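PDB 3K49: mRNA-binding protein PUF3 from Saccharomyces cerevisiae, which binds the 3'-UTR of COX17 and other mRNAs for mitochondrial proteins, promoting deadenylation and decay of the COX17 transcript. Local coordinates for residues V117-L122 / N151-K156. Numbering follows the deposited sequence.
With nucleotides of chain B.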
loop_
_atom_site.group_PDB
_atom_site.type_symbol
_atom_site.label_atom_id
_atom_site.label_comp_id
_atom_site.label_asym_id
_atom_site.label_seq_id
_atom_site.Cartn_x
_atom_site.Cartn_y
_atom_site.Cartn_z
ATOM N N VAL A 117 12.676 -13.213 5.949
ATOM C CA VAL A 117 13.989 -13.550 5.431
ATOM C C VAL A 117 13.950 -13.651 3.919
ATOM O O VAL A 117 14.866 -13.176 3.233
ATOM C CB VAL A 117 14.495 -14.897 6.024
ATOM C CG1 VAL A 117 15.728 -15.384 5.296
ATOM C CG2 VAL A 117 14.779 -14.739 7.505
ATOM N N ILE A 118 12.893 -14.295 3.413
ATOM C CA ILE A 118 12.686 -14.442 1.987
ATOM C C ILE A 118 12.572 -13.054 1.339
ATOM O O ILE A 118 13.156 -12.765 0.286
ATOM C CB ILE A 118 11.404 -15.243 1.690
ATOM C CG1 ILE A 118 11.586 -16.729 2.041
ATOM C CG2 ILE A 118 11.007 -15.072 0.208
ATOM C CD1 ILE A 118 12.866 -17.368 1.444
ATOM N N GLN A 119 11.813 -12.187 1.988
ATOM C CA GLN A 119 11.615 -10.856 1.482
ATOM C C GLN A 119 12.923 -10.079 1.408
ATOM O O GLN A 119 13.153 -9.327 0.438
ATOM C CB GLN A 119 10.595 -10.130 2.335
ATOM C CG GLN A 119 9.133 -10.496 1.983
ATOM C CD GLN A 119 8.142 -9.957 2.998
ATOM O OE1 GLN A 119 7.781 -8.786 2.965
ATOM N NE2 GLN A 119 7.708 -10.810 3.909
ATOM N N LYS A 120 13.772 -10.255 2.432
ATOM C CA LYS A 120 15.044 -9.559 2.477
ATOM C C LYS A 120 15.960 -10.129 1.390
ATOM O O LYS A 120 16.695 -9.393 0.728
ATOM C CB LYS A 120 15.701 -9.652 3.852
ATOM C CG LYS A 120 16.935 -8.710 4.041
ATOM C CD LYS A 120 16.522 -7.254 4.378
ATOM C CE LYS A 120 17.716 -6.356 4.646
ATOM N NZ LYS A 120 18.537 -6.742 5.860
ATOM N N ALA A 121 15.890 -11.441 1.195
ATOM C CA ALA A 121 16.751 -12.102 0.230
ATOM C C ALA A 121 16.517 -11.634 -1.205
ATOM O O ALA A 121 17.472 -11.397 -1.946
ATOM C CB ALA A 121 16.626 -13.613 0.337
ATOM N N LEU A 122 15.256 -11.485 -1.592
ATOM C CA LEU A 122 14.904 -11.024 -2.942
ATOM C C LEU A 122 15.528 -9.662 -3.255
ATOM O O LEU A 122 15.979 -9.396 -4.368
ATOM C CB LEU A 122 13.375 -10.969 -3.106
ATOM C CG LEU A 122 12.646 -12.313 -3.047
ATOM C CD1 LEU A 122 11.114 -12.153 -3.092
ATOM C CD2 LEU A 122 13.144 -13.220 -4.170
ATOM N N ASN A 151 1.413 -12.955 0.765
ATOM C CA ASN A 151 1.044 -11.872 -0.113
ATOM C C ASN A 151 2.185 -10.861 -0.217
ATOM O O ASN A 151 2.352 -10.211 -1.263
ATOM C CB ASN A 151 -0.284 -11.212 0.304
ATOM C CG ASN A 151 -0.131 -10.239 1.471
ATOM O OD1 ASN A 151 0.065 -9.045 1.267
ATOM N ND2 ASN A 151 -0.224 -10.750 2.701
ATOM N N HIS A 152 2.978 -10.752 0.856
ATOM C CA HIS A 152 4.084 -9.818 0.882
ATOM C C HIS A 152 5.229 -10.325 0.021
ATOM O O HIS A 152 5.953 -9.551 -0.591
ATOM C CB HIS A 152 4.563 -9.583 2.296
ATOM C CG HIS A 152 3.583 -8.873 3.162
ATOM N ND1 HIS A 152 3.623 -7.515 3.374
ATOM C CD2 HIS A 152 2.546 -9.343 3.914
ATOM C CE1 HIS A 152 2.652 -7.172 4.207
ATOM N NE2 HIS A 152 1.993 -8.260 4.547
ATOM N N VAL A 153 5.384 -11.638 -0.041
ATOM C CA VAL A 153 6.442 -12.235 -0.846
ATOM C C VAL A 153 6.140 -12.023 -2.313
ATOM O O VAL A 153 7.045 -11.688 -3.092
ATOM C CB VAL A 153 6.507 -13.727 -0.590
ATOM C CG1 VAL A 153 7.505 -14.382 -1.521
ATOM C CG2 VAL A 153 6.809 -13.989 0.868
ATOM N N ILE A 154 4.866 -12.249 -2.670
ATOM C CA ILE A 154 4.345 -11.963 -4.001
ATOM C C ILE A 154 4.610 -10.514 -4.417
ATOM O O ILE A 154 5.149 -10.280 -5.490
ATOM C CB ILE A 154 2.826 -12.234 -4.107
ATOM C CG1 ILE A 154 2.544 -13.722 -3.890
ATOM C CG2 ILE A 154 2.309 -11.769 -5.493
ATOM C CD1 ILE A 154 3.373 -14.636 -4.808
ATOM N N GLN A 155 4.231 -9.560 -3.564
ATOM C CA GLN A 155 4.439 -8.138 -3.832
ATOM C C GLN A 155 5.939 -7.846 -4.026
ATOM O O GLN A 155 6.350 -7.160 -4.961
ATOM C CB GLN A 155 3.899 -7.291 -2.672
ATOM C CG GLN A 155 2.386 -7.094 -2.638
ATOM C CD GLN A 155 1.926 -6.397 -1.358
ATOM O OE1 GLN A 155 2.238 -5.231 -1.136
ATOM N NE2 GLN A 155 1.176 -7.110 -0.515
ATOM N N LYS A 156 6.749 -8.382 -3.123
ATOM C CA LYS A 156 8.188 -8.230 -3.195
ATOM C C LYS A 156 8.729 -8.775 -4.521
ATOM O O LYS A 156 9.563 -8.137 -5.189
ATOM C CB LYS A 156 8.842 -8.936 -2.001
ATOM C CG LYS A 156 10.352 -8.729 -1.915
ATOM C CD LYS A 156 10.740 -7.250 -1.889
ATOM C CE LYS A 156 10.344 -6.629 -0.569
ATOM N NZ LYS A 156 11.018 -5.336 -0.328
ATOM P P A B 8 -2.399 -8.260 8.652
ATOM O OP1 A B 8 -3.482 -9.163 8.228
ATOM O OP2 A B 8 -2.599 -7.337 9.794
ATOM O "O5'" A B 8 -1.098 -9.138 8.973
ATOM C "C5'" A B 8 0.160 -8.510 9.183
ATOM C "C4'" A B 8 1.232 -9.549 9.424
ATOM O "O4'" A B 8 1.815 -9.936 8.165
ATOM C "C3'" A B 8 2.418 -9.065 10.242
ATOM O "O3'" A B 8 2.108 -9.202 11.619
ATOM C "C2'" A B 8 3.524 -10.037 9.827
ATOM O "O2'" A B 8 3.513 -11.259 10.534
ATOM C "C1'" A B 8 3.144 -10.359 8.379
ATOM N N9 A B 8 4.017 -9.759 7.366
ATOM C C8 A B 8 4.754 -10.448 6.440
ATOM N N7 A B 8 5.473 -9.683 5.651
ATOM C C5 A B 8 5.193 -8.402 6.090
ATOM C C6 A B 8 5.640 -7.142 5.663
ATOM N N6 A B 8 6.501 -6.976 4.662
ATOM N N1 A B 8 5.163 -6.053 6.306
ATOM C C2 A B 8 4.293 -6.230 7.310
ATOM N N3 A B 8 3.797 -7.367 7.803
ATOM C C4 A B 8 4.290 -8.429 7.142
ATOM P P A B 7 -4.520 -2.524 8.037
ATOM O OP1 A B 7 -4.789 -3.234 9.311
ATOM O OP2 A B 7 -3.875 -1.190 8.063
ATOM O "O5'" A B 7 -3.665 -3.505 7.107
ATOM C "C5'" A B 7 -4.290 -4.658 6.569
ATOM C "C4'" A B 7 -3.278 -5.746 6.243
ATOM O "O4'" A B 7 -2.648 -5.467 4.971
ATOM C "C3'" A B 7 -2.136 -6.055 7.213
ATOM O "O3'" A B 7 -2.041 -7.472 7.296
ATOM C "C2'" A B 7 -0.913 -5.588 6.424
ATOM O "O2'" A B 7 0.311 -6.246 6.760
ATOM C "C1'" A B 7 -1.359 -6.009 5.030
ATOM N N9 A B 7 -0.582 -5.538 3.889
ATOM C C8 A B 7 -0.229 -6.297 2.807
ATOM N N7 A B 7 0.483 -5.650 1.917
ATOM C C5 A B 7 0.599 -4.380 2.451
ATOM C C6 A B 7 1.240 -3.228 1.981
ATOM N N6 A B 7 1.879 -3.182 0.814
ATOM N N1 A B 7 1.183 -2.121 2.758
ATOM C C2 A B 7 0.505 -2.176 3.923
ATOM N N3 A B 7 -0.157 -3.202 4.459
ATOM C C4 A B 7 -0.061 -4.285 3.664
#
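With CG anti to the carbonyl carbon in both residues (chi1 -81° in Gln119, -67° in His152), the extended Gln119 and the His152 ring head for the same RNA base, and the Gln119 amide passes over His152 CB, OE1 lying 3.4 Å from it. Segments 117-122 and 151-156, on helices of Pumilio repeats 3 and 4, run almost parallel, their axes approaching to 9.6 Å, an arrangement that illustrates how neighbouring PUF repeats share the reading of one nucleotide. Gln119 grips the Hoogsteen edge of A8 of chain B with two nearly straight bonds: OE1 accepts from N6 at 2.8 Å, while NE2 donates to N7 at 3.0 Å. The His152 ring supplies the stack, A8 C5 lying 3.2 Å above the centre of one face. On the opposite face sits Asn151 OD1, offset toward the rim, and the ring edge meets O2' of A7 of chain B. One repeat further along the protein, Gln155 reads the preceding base, A7 of chain B, in the same way, through OE1 to N6 and NE2 to N7.

Behind this surface the helices meet through Ile118 CG2 and Val153 CG1, 4.0 Å apart, and through Leu122 CD1 against Lys156 CG at 3.7 Å; the lysine, bent at its middle torsions, ends in a salt bridge with Glu123. An alanine in place of His152 would keep the CB that the Gln119 amide covers but would probably leave this face of A8 without the ring it lies against, and the base freer to tilt. Paired donor and acceptor on one glutamine, with a flat ring from the next repeat, thus suit an adenine presenting N6 and N7.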